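Local structure of glycosyl hydrolase, family 31/fibronectin type III domain protein (Clostridium perfringens, 4UAP) at residues M37-I42 with L53-T58; Q48-L53 with D136-A141; K65-F70 with I145-K150. The protein probably helps a family 31 glycoside hydrolase engage galacto-configured glycans, through a beta-sandwich carbohydrate-binding module that holds N-acetylgalactosamine. All blocks are in the same frame, centred on the assembly; numbering follows the deposited sequence.

Contact 1: residues M37-I42 with L53-T58; sequences MDLKWI and LPFEMT. With NGA (2-acetamido-2-deoxy-beta-D-galactopyranose), chain C.
The F55 ring carries L39 over one face, L39 CD1 lying 4.1 Å from F55 CG and offset toward the rim; M37 reaches the same ring obliquely. M37 SD is 3.8 Å from F55 CE2 in an oblique Met-aromatic contact, 65° off the ring normal as seen from the centroid. M37 has CG anti to its backbone N (chi1 -177°); the chain bends at chi2 and chi3, and M37 SD lies 4.0 Å from M57 SD. L39 CD2 meets L53 CD2 at 3.9 Å, one methyl from each leucine. No hydrogen bond joins the two segments; the contact is wholly apolar and buried. Past L39 the chain turns outward to the sugar. One face of the W41 indole bears the N-acetylgalactosamine, whose C4 is 3.6 Å from W41 CE2, while D38 CG and L39 O lie at the indole edge. W41 NE1 donates to the anti lone pair of D38 OD2 (2.8 Å), and D38 also forms a salt bridge with R36. I42 N gives O6 of the sugar a nearly straight bond of 3.0 Å. A sugar on a tryptophan face, rimmed by hydrogen bonds, is the CH-pi platform typical of carbohydrate-binding modules.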
# COMPACT_ATOMS: atom_id res chain seq x y z
N MET A 37 -6.74 3.65 3.38
CA MET A 37 -6.10 4.78 2.72
C MET A 37 -6.66 4.88 1.30
O MET A 37 -6.61 3.90 0.55
CB MET A 37 -4.57 4.60 2.68
CG MET A 37 -3.80 5.79 2.06
SD MET A 37 -2.27 5.36 1.17
CE MET A 37 -3.02 4.77 -0.34
N ASP A 38 -7.18 6.05 0.95
CA ASP A 38 -7.75 6.29 -0.37
C ASP A 38 -7.11 7.53 -1.01
O ASP A 38 -6.89 8.53 -0.34
CB ASP A 38 -9.27 6.53 -0.29
CG ASP A 38 -10.10 5.23 -0.23
OD1 ASP A 38 -9.59 4.15 0.16
OD2 ASP A 38 -11.30 5.32 -0.56
N LEU A 39 -6.86 7.46 -2.31
CA LEU A 39 -6.59 8.66 -3.10
C LEU A 39 -7.82 9.57 -2.99
O LEU A 39 -8.92 9.09 -2.73
CB LEU A 39 -6.31 8.29 -4.55
CG LEU A 39 -4.94 8.68 -5.09
CD1 LEU A 39 -3.84 8.06 -4.26
CD2 LEU A 39 -4.82 8.30 -6.57
N LYS A 40 -7.63 10.88 -3.18
CA LYS A 40 -8.74 11.83 -3.05
C LYS A 40 -10.00 11.39 -3.80
O LYS A 40 -9.94 11.04 -4.99
CB LYS A 40 -8.34 13.22 -3.55
CG LYS A 40 -7.44 14.01 -2.61
CD LYS A 40 -7.19 15.41 -3.17
CE LYS A 40 -6.22 16.19 -2.29
NZ LYS A 40 -6.54 16.06 -0.84
N TRP A 41 -11.13 11.39 -3.11
CA TRP A 41 -12.40 11.07 -3.77
C TRP A 41 -12.80 12.15 -4.77
O TRP A 41 -12.50 13.33 -4.58
CB TRP A 41 -13.52 10.89 -2.74
CG TRP A 41 -13.38 9.67 -1.88
CD1 TRP A 41 -12.27 8.88 -1.75
CD2 TRP A 41 -14.37 9.12 -1.02
NE1 TRP A 41 -12.53 7.86 -0.87
CE2 TRP A 41 -13.81 7.98 -0.41
CE3 TRP A 41 -15.70 9.46 -0.73
CZ2 TRP A 41 -14.53 7.19 0.50
CZ3 TRP A 41 -16.41 8.68 0.17
CH2 TRP A 41 -15.82 7.55 0.77
N ILE A 42 -13.46 11.72 -5.84
CA ILE A 42 -13.98 12.64 -6.84
C ILE A 42 -15.43 12.97 -6.54
O ILE A 42 -16.28 12.09 -6.57
CB ILE A 42 -13.90 12.04 -8.26
CG1 ILE A 42 -12.49 11.52 -8.55
CG2 ILE A 42 -14.34 13.07 -9.29
CD1 ILE A 42 -11.43 12.53 -8.34
N LEU A 53 -1.95 8.35 -9.71
CA LEU A 53 -0.99 7.26 -9.71
C LEU A 53 0.07 7.62 -10.74
O LEU A 53 -0.22 8.34 -11.68
CB LEU A 53 -1.68 5.94 -10.05
CG LEU A 53 -2.82 5.57 -9.10
CD1 LEU A 53 -3.43 4.23 -9.48
CD2 LEU A 53 -2.29 5.54 -7.66
N PRO A 54 1.31 7.13 -10.57
CA PRO A 54 1.74 6.21 -9.50
C PRO A 54 1.80 6.88 -8.13
O PRO A 54 2.15 8.06 -8.03
CB PRO A 54 3.13 5.78 -9.96
CG PRO A 54 3.64 6.96 -10.75
CD PRO A 54 2.41 7.48 -11.48
N PHE A 55 1.47 6.14 -7.09
CA PHE A 55 1.55 6.68 -5.73
C PHE A 55 2.54 5.87 -4.90
O PHE A 55 2.41 4.66 -4.73
CB PHE A 55 0.17 6.68 -5.06
CG PHE A 55 0.19 7.28 -3.69
CD1 PHE A 55 0.35 8.64 -3.52
CD2 PHE A 55 0.06 6.47 -2.56
CE1 PHE A 55 0.39 9.21 -2.26
CE2 PHE A 55 0.10 7.03 -1.29
CZ PHE A 55 0.27 8.40 -1.14
N GLU A 56 3.54 6.57 -4.38
CA GLU A 56 4.65 5.96 -3.68
C GLU A 56 4.46 6.03 -2.17
O GLU A 56 4.20 7.10 -1.60
CB GLU A 56 5.94 6.67 -4.09
CG GLU A 56 7.22 6.13 -3.51
CD GLU A 56 8.41 6.99 -3.91
OE1 GLU A 56 8.70 7.97 -3.18
OE2 GLU A 56 9.02 6.72 -4.97
N MET A 57 4.57 4.87 -1.52
CA MET A 57 4.42 4.75 -0.08
C MET A 57 5.74 4.22 0.50
O MET A 57 6.21 3.14 0.11
CB MET A 57 3.27 3.80 0.27
CG MET A 57 1.87 4.30 -0.12
SD MET A 57 0.63 2.98 -0.34
CE MET A 57 1.07 2.37 -1.97
N THR A 58 6.34 4.97 1.41
CA THR A 58 7.64 4.61 1.97
C THR A 58 7.50 4.10 3.40
O THR A 58 6.87 4.75 4.24
CB THR A 58 8.61 5.79 1.96
OG1 THR A 58 8.81 6.20 0.60
CG2 THR A 58 9.96 5.41 2.60
C1 NGA C . -16.68 6.22 -4.91
C2 NGA C . -16.57 5.14 -3.83
C3 NGA C . -15.62 5.60 -2.75
C4 NGA C . -14.31 6.02 -3.39
C5 NGA C . -14.58 7.19 -4.33
C6 NGA C . -13.38 7.74 -5.09
C7 NGA C . -18.40 3.60 -3.23
C8 NGA C . -19.74 3.47 -2.57
N2 NGA C . -17.88 4.83 -3.26
O1 NGA C . -17.23 5.63 -6.06
O3 NGA C . -15.47 4.53 -1.84
O4 NGA C . -13.79 4.92 -4.11
O5 NGA C . -15.45 6.76 -5.34
O6 NGA C . -13.81 8.73 -6.02
O7 NGA C . -17.84 2.60 -3.70

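Contact 2: residues Q48-L53 with D136-A141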
# COMPACT_ATOMS: atom_id res chain seq x y z
N GLN A 48 -10.70 19.54 -10.00
CA GLN A 48 -9.34 19.55 -10.53
C GLN A 48 -8.34 19.16 -9.44
O GLN A 48 -7.21 18.78 -9.75
CB GLN A 48 -8.98 20.91 -11.12
CG GLN A 48 -9.72 21.24 -12.43
CD GLN A 48 -9.62 20.11 -13.46
OE1 GLN A 48 -10.63 19.53 -13.87
NE2 GLN A 48 -8.39 19.80 -13.88
N ASP A 49 -8.77 19.24 -8.18
CA ASP A 49 -8.01 18.72 -7.04
C ASP A 49 -8.12 17.19 -6.95
O ASP A 49 -9.09 16.66 -6.41
CB ASP A 49 -8.52 19.36 -5.74
CG ASP A 49 -7.77 18.87 -4.51
OD1 ASP A 49 -8.40 18.77 -3.43
OD2 ASP A 49 -6.56 18.59 -4.62
N LYS A 50 -7.11 16.49 -7.47
CA LYS A 50 -7.14 15.03 -7.50
C LYS A 50 -5.80 14.41 -7.08
O LYS A 50 -4.76 15.08 -7.11
CB LYS A 50 -7.48 14.52 -8.90
CG LYS A 50 -8.80 15.01 -9.48
CD LYS A 50 -8.93 14.58 -10.94
CE LYS A 50 -10.35 14.72 -11.44
NZ LYS A 50 -10.55 14.01 -12.74
N GLY A 51 -5.83 13.14 -6.69
CA GLY A 51 -4.61 12.39 -6.49
C GLY A 51 -4.32 11.65 -7.77
O GLY A 51 -5.25 11.37 -8.54
N THR A 52 -3.06 11.31 -8.02
CA THR A 52 -2.72 10.59 -9.24
C THR A 52 -1.76 9.44 -8.97
O THR A 52 -0.87 9.52 -8.12
CB THR A 52 -2.08 11.51 -10.30
OG1 THR A 52 -0.81 11.97 -9.84
CG2 THR A 52 -2.99 12.71 -10.59
N LEU A 53 -1.95 8.35 -9.71
CA LEU A 53 -0.99 7.26 -9.71
C LEU A 53 0.07 7.62 -10.74
O LEU A 53 -0.22 8.34 -11.68
CB LEU A 53 -1.68 5.94 -10.05
CG LEU A 53 -2.82 5.57 -9.10
CD1 LEU A 53 -3.43 4.23 -9.48
CD2 LEU A 53 -2.29 5.54 -7.66
N ASP A 136 -9.23 4.00 -12.54
CA ASP A 136 -8.48 5.00 -13.31
C ASP A 136 -7.32 5.52 -12.49
O ASP A 136 -7.19 5.18 -11.31
CB ASP A 136 -9.39 6.16 -13.75
CG ASP A 136 -10.08 6.86 -12.58
OD1 ASP A 136 -9.40 7.25 -11.60
OD2 ASP A 136 -11.32 7.03 -12.63
N LYS A 137 -6.50 6.37 -13.10
CA LYS A 137 -5.27 6.81 -12.45
C LYS A 137 -5.51 7.82 -11.33
O LYS A 137 -4.57 8.25 -10.67
CB LYS A 137 -4.31 7.41 -13.49
CG LYS A 137 -4.73 8.80 -13.99
CD LYS A 137 -3.60 9.47 -14.77
CE LYS A 137 -3.88 10.95 -15.01
NZ LYS A 137 -5.13 11.17 -15.81
N ASN A 138 -6.76 8.21 -11.11
CA ASN A 138 -7.07 9.12 -10.00
C ASN A 138 -7.76 8.41 -8.84
O ASN A 138 -8.32 9.06 -7.96
CB ASN A 138 -7.94 10.29 -10.47
CG ASN A 138 -7.28 11.11 -11.56
OD1 ASN A 138 -7.85 11.28 -12.63
ND2 ASN A 138 -6.08 11.63 -11.29
N THR A 139 -7.70 7.08 -8.83
CA THR A 139 -8.43 6.31 -7.84
C THR A 139 -7.56 5.19 -7.26
O THR A 139 -6.85 4.50 -7.99
CB THR A 139 -9.72 5.71 -8.46
OG1 THR A 139 -10.49 6.75 -9.07
CG2 THR A 139 -10.57 5.01 -7.40
N LEU A 140 -7.63 5.00 -5.95
CA LEU A 140 -6.88 3.94 -5.28
C LEU A 140 -7.40 3.75 -3.87
O LEU A 140 -7.59 4.73 -3.14
CB LEU A 140 -5.38 4.29 -5.22
CG LEU A 140 -4.51 3.25 -4.50
CD1 LEU A 140 -4.42 1.97 -5.34
CD2 LEU A 140 -3.14 3.81 -4.19
N ALA A 141 -7.61 2.50 -3.47
CA ALA A 141 -8.00 2.18 -2.11
C ALA A 141 -7.18 1.01 -1.60
O ALA A 141 -7.13 -0.04 -2.24
CB ALA A 141 -9.50 1.86 -2.03
O HOH W 1 -10.89 11.12 -12.55
O HOH W 2 -8.14 11.70 -6.83
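N138 reaches K50-L53 with its side-chain amide. Its chi1 of -59° sets CG beside the backbone N, anti to the carbonyl carbon. At the end of the side chain ND2 of N138 donates to G51 O at 2.9 Å; the acceptor lies close to the amide plane, whereas the donor is tilted 30° from the carbonyl plane of G51. K50, extended beyond CG, crosses obliquely over one face of the amide, K50 CD lying 3.9 Å from N138 CG. K50 NZ donates to a water that in turn donates to N138 OD1. A second water accepts from G51 N and can donate to N138 O. This asparagine belongs to a type I beta turn, D136 to T139, closed by the bond from T139 N to D136 O and overlapped by an Asx turn, in which D136 OD1 accepts from N138 N at 2.9 Å. The same oxygen also accepts from T139 OG1, which approaches from above the carboxylate plane. The turn precedes strand 141-149, and its backbone pairs with the other loop where L53 N donates to K137 O (2.8 Å). Beyond that bond the L53 side chain spreads over the turn, with L53 CG 3.6 Å from K137 O and L53 CD1 3.7 Å from T139 O. Its other methyl, L53 CD2, meets L140 CD2 at 4.0 Å, the two leucines crossing at about a right angle.

Contact 3: residues K65-F70 with I145-K150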
# COMPACT_ATOMS: atom_id res chain seq x y z
N LYS A 65 15.47 -4.88 9.47
CA LYS A 65 14.65 -6.01 9.87
C LYS A 65 14.76 -7.10 8.84
O LYS A 65 14.82 -6.82 7.64
CB LYS A 65 13.18 -5.59 10.03
CG LYS A 65 12.96 -4.49 11.04
CD LYS A 65 13.19 -4.99 12.46
CE LYS A 65 13.14 -3.84 13.46
NZ LYS A 65 13.25 -4.32 14.87
N THR A 66 14.80 -8.35 9.29
CA THR A 66 14.72 -9.47 8.36
C THR A 66 13.26 -9.88 8.25
O THR A 66 12.62 -10.22 9.24
CB THR A 66 15.62 -10.64 8.82
OG1 THR A 66 15.26 -11.03 10.14
CG2 THR A 66 17.09 -10.20 8.84
N LEU A 67 12.73 -9.82 7.03
CA LEU A 67 11.30 -9.97 6.78
C LEU A 67 10.94 -11.27 6.07
O LEU A 67 11.59 -11.64 5.09
CB LEU A 67 10.78 -8.79 5.95
CG LEU A 67 10.97 -7.39 6.52
CD1 LEU A 67 10.52 -6.32 5.53
CD2 LEU A 67 10.21 -7.27 7.85
N GLU A 68 9.90 -11.94 6.54
CA GLU A 68 9.34 -13.07 5.79
C GLU A 68 8.52 -12.55 4.60
O GLU A 68 8.62 -13.07 3.49
CB GLU A 68 8.46 -13.94 6.70
CG GLU A 68 9.22 -14.65 7.81
CD GLU A 68 10.02 -15.87 7.32
OE1 GLU A 68 10.23 -16.02 6.09
OE2 GLU A 68 10.44 -16.68 8.18
N ASN A 69 7.73 -11.50 4.82
CA ASN A 69 6.92 -10.92 3.75
C ASN A 69 6.36 -9.57 4.13
O ASN A 69 6.42 -9.17 5.29
CB ASN A 69 5.75 -11.86 3.39
CG ASN A 69 4.61 -11.82 4.42
OD1 ASN A 69 3.90 -10.81 4.55
ND2 ASN A 69 4.42 -12.91 5.13
N PHE A 70 5.80 -8.86 3.15
CA PHE A 70 4.78 -7.89 3.50
C PHE A 70 3.52 -8.23 2.71
O PHE A 70 3.59 -8.85 1.64
CB PHE A 70 5.24 -6.43 3.31
CG PHE A 70 5.60 -6.06 1.90
CD1 PHE A 70 4.62 -5.67 0.99
CD2 PHE A 70 6.93 -6.02 1.51
CE1 PHE A 70 4.97 -5.29 -0.29
CE2 PHE A 70 7.28 -5.65 0.21
CZ PHE A 70 6.30 -5.28 -0.68
N ILE A 145 -1.33 -2.40 5.03
CA ILE A 145 -0.15 -3.12 4.61
C ILE A 145 0.54 -3.60 5.87
O ILE A 145 0.81 -2.80 6.77
CB ILE A 145 0.81 -2.25 3.76
CG1 ILE A 145 0.09 -1.81 2.47
CG2 ILE A 145 2.10 -3.02 3.44
CD1 ILE A 145 0.91 -0.84 1.56
N GLU A 146 0.77 -4.91 5.96
CA GLU A 146 1.37 -5.56 7.13
C GLU A 146 2.74 -6.14 6.82
O GLU A 146 2.94 -6.68 5.73
CB GLU A 146 0.47 -6.69 7.65
CG GLU A 146 -0.86 -6.22 8.17
CD GLU A 146 -1.65 -7.34 8.80
OE1 GLU A 146 -1.40 -8.51 8.44
OE2 GLU A 146 -2.52 -7.05 9.65
N PHE A 147 3.66 -6.04 7.77
CA PHE A 147 5.02 -6.55 7.60
C PHE A 147 5.27 -7.69 8.59
O PHE A 147 4.98 -7.57 9.78
CB PHE A 147 6.05 -5.42 7.79
CG PHE A 147 5.95 -4.35 6.74
CD1 PHE A 147 4.97 -3.37 6.81
CD2 PHE A 147 6.82 -4.34 5.65
CE1 PHE A 147 4.86 -2.40 5.83
CE2 PHE A 147 6.73 -3.38 4.67
CZ PHE A 147 5.74 -2.40 4.76
N TYR A 148 5.77 -8.81 8.09
CA TYR A 148 5.98 -9.99 8.93
C TYR A 148 7.46 -10.29 9.08
O TYR A 148 8.16 -10.56 8.10
CB TYR A 148 5.26 -11.21 8.34
CG TYR A 148 3.76 -11.15 8.52
CD1 TYR A 148 2.96 -10.43 7.65
CD2 TYR A 148 3.15 -11.81 9.58
CE1 TYR A 148 1.58 -10.37 7.82
CE2 TYR A 148 1.79 -11.76 9.77
CZ TYR A 148 1.00 -11.04 8.89
OH TYR A 148 -0.35 -11.00 9.10
N GLU A 149 7.94 -10.22 10.31
CA GLU A 149 9.37 -10.40 10.58
C GLU A 149 9.75 -11.88 10.63
O GLU A 149 8.97 -12.73 11.06
CB GLU A 149 9.74 -9.70 11.90
CG GLU A 149 11.24 -9.59 12.14
CD GLU A 149 11.59 -8.80 13.40
OE1 GLU A 149 10.69 -8.55 14.23
OE2 GLU A 149 12.77 -8.42 13.54
N LYS A 150 10.96 -12.20 10.17
CA LYS A 150 11.46 -13.56 10.27
C LYS A 150 11.84 -13.83 11.72
O LYS A 150 12.78 -13.22 12.25
CB LYS A 150 12.66 -13.79 9.35
CG LYS A 150 13.18 -15.23 9.34
CD LYS A 150 14.25 -15.42 8.26
CE LYS A 150 14.75 -16.86 8.17
NZ LYS A 150 15.49 -17.28 9.38
O HOH W 3 11.04 -6.01 15.61
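A classic beta bulge joins K65-F70 to the last strand of the sandwich: E68 and N69 both face Y148, and the antiparallel register shifts by one between L67 and N69. Y148 O accepts from E68 N at 2.7 Å and weakly from N69 N, while Y148 N returns a bond to N69 O. Before the bulge, K150 N donates to T66 O (2.7 Å). The chain turns a corner at E68, and strand 65-67 lies at 99° to strand 145-149. On the inward side F70 CB rests over one face of the F147 ring, 3.5 Å from F147 CD2, and L67 CD1 approaches the edge of that ring. The F70 and F147 rings themselves meet obliquely, their planes 40° apart; F70 also stacks on Y116. On the other side N69 lies alongside Y148, N69 OD1 being 3.3 Å from Y148 CD1; this oxygen also accepts a hydrogen bond from T71 OG1. The Y148 hydroxyl donates to E146 OE1, which Y73 OH also engages. At the far end K65 NZ and E149 OE2 stay 4.3 Å apart, beyond a salt bridge; a water bridges the two side chains instead, accepting from K65 NZ and donating to E149 OE1, 2.9 Å from each.

Overall arrangement
From the N terminus, contact 1 closes first: ten residues lead from M37-I42, beside the sugar, to L53-T58, which enters strand 55-61. Contact 2 opens within that span, at Q48-L53, and closes a much longer loop at D136-A141, so the two cross; they share L53 and touch where L39 N probably bonds to L140 O. Contact 3 opens at K65-F70, inside the loop of contact 2, and closes beyond it at I145-K150, so these two also cross. Contact 1 packs the two sheets against each other next to the sugar-binding loops; contact 2 ties two of those loops. Contact 3 lies on the opposite side of the chain's centre, pairing strands 64-74 and 141-149.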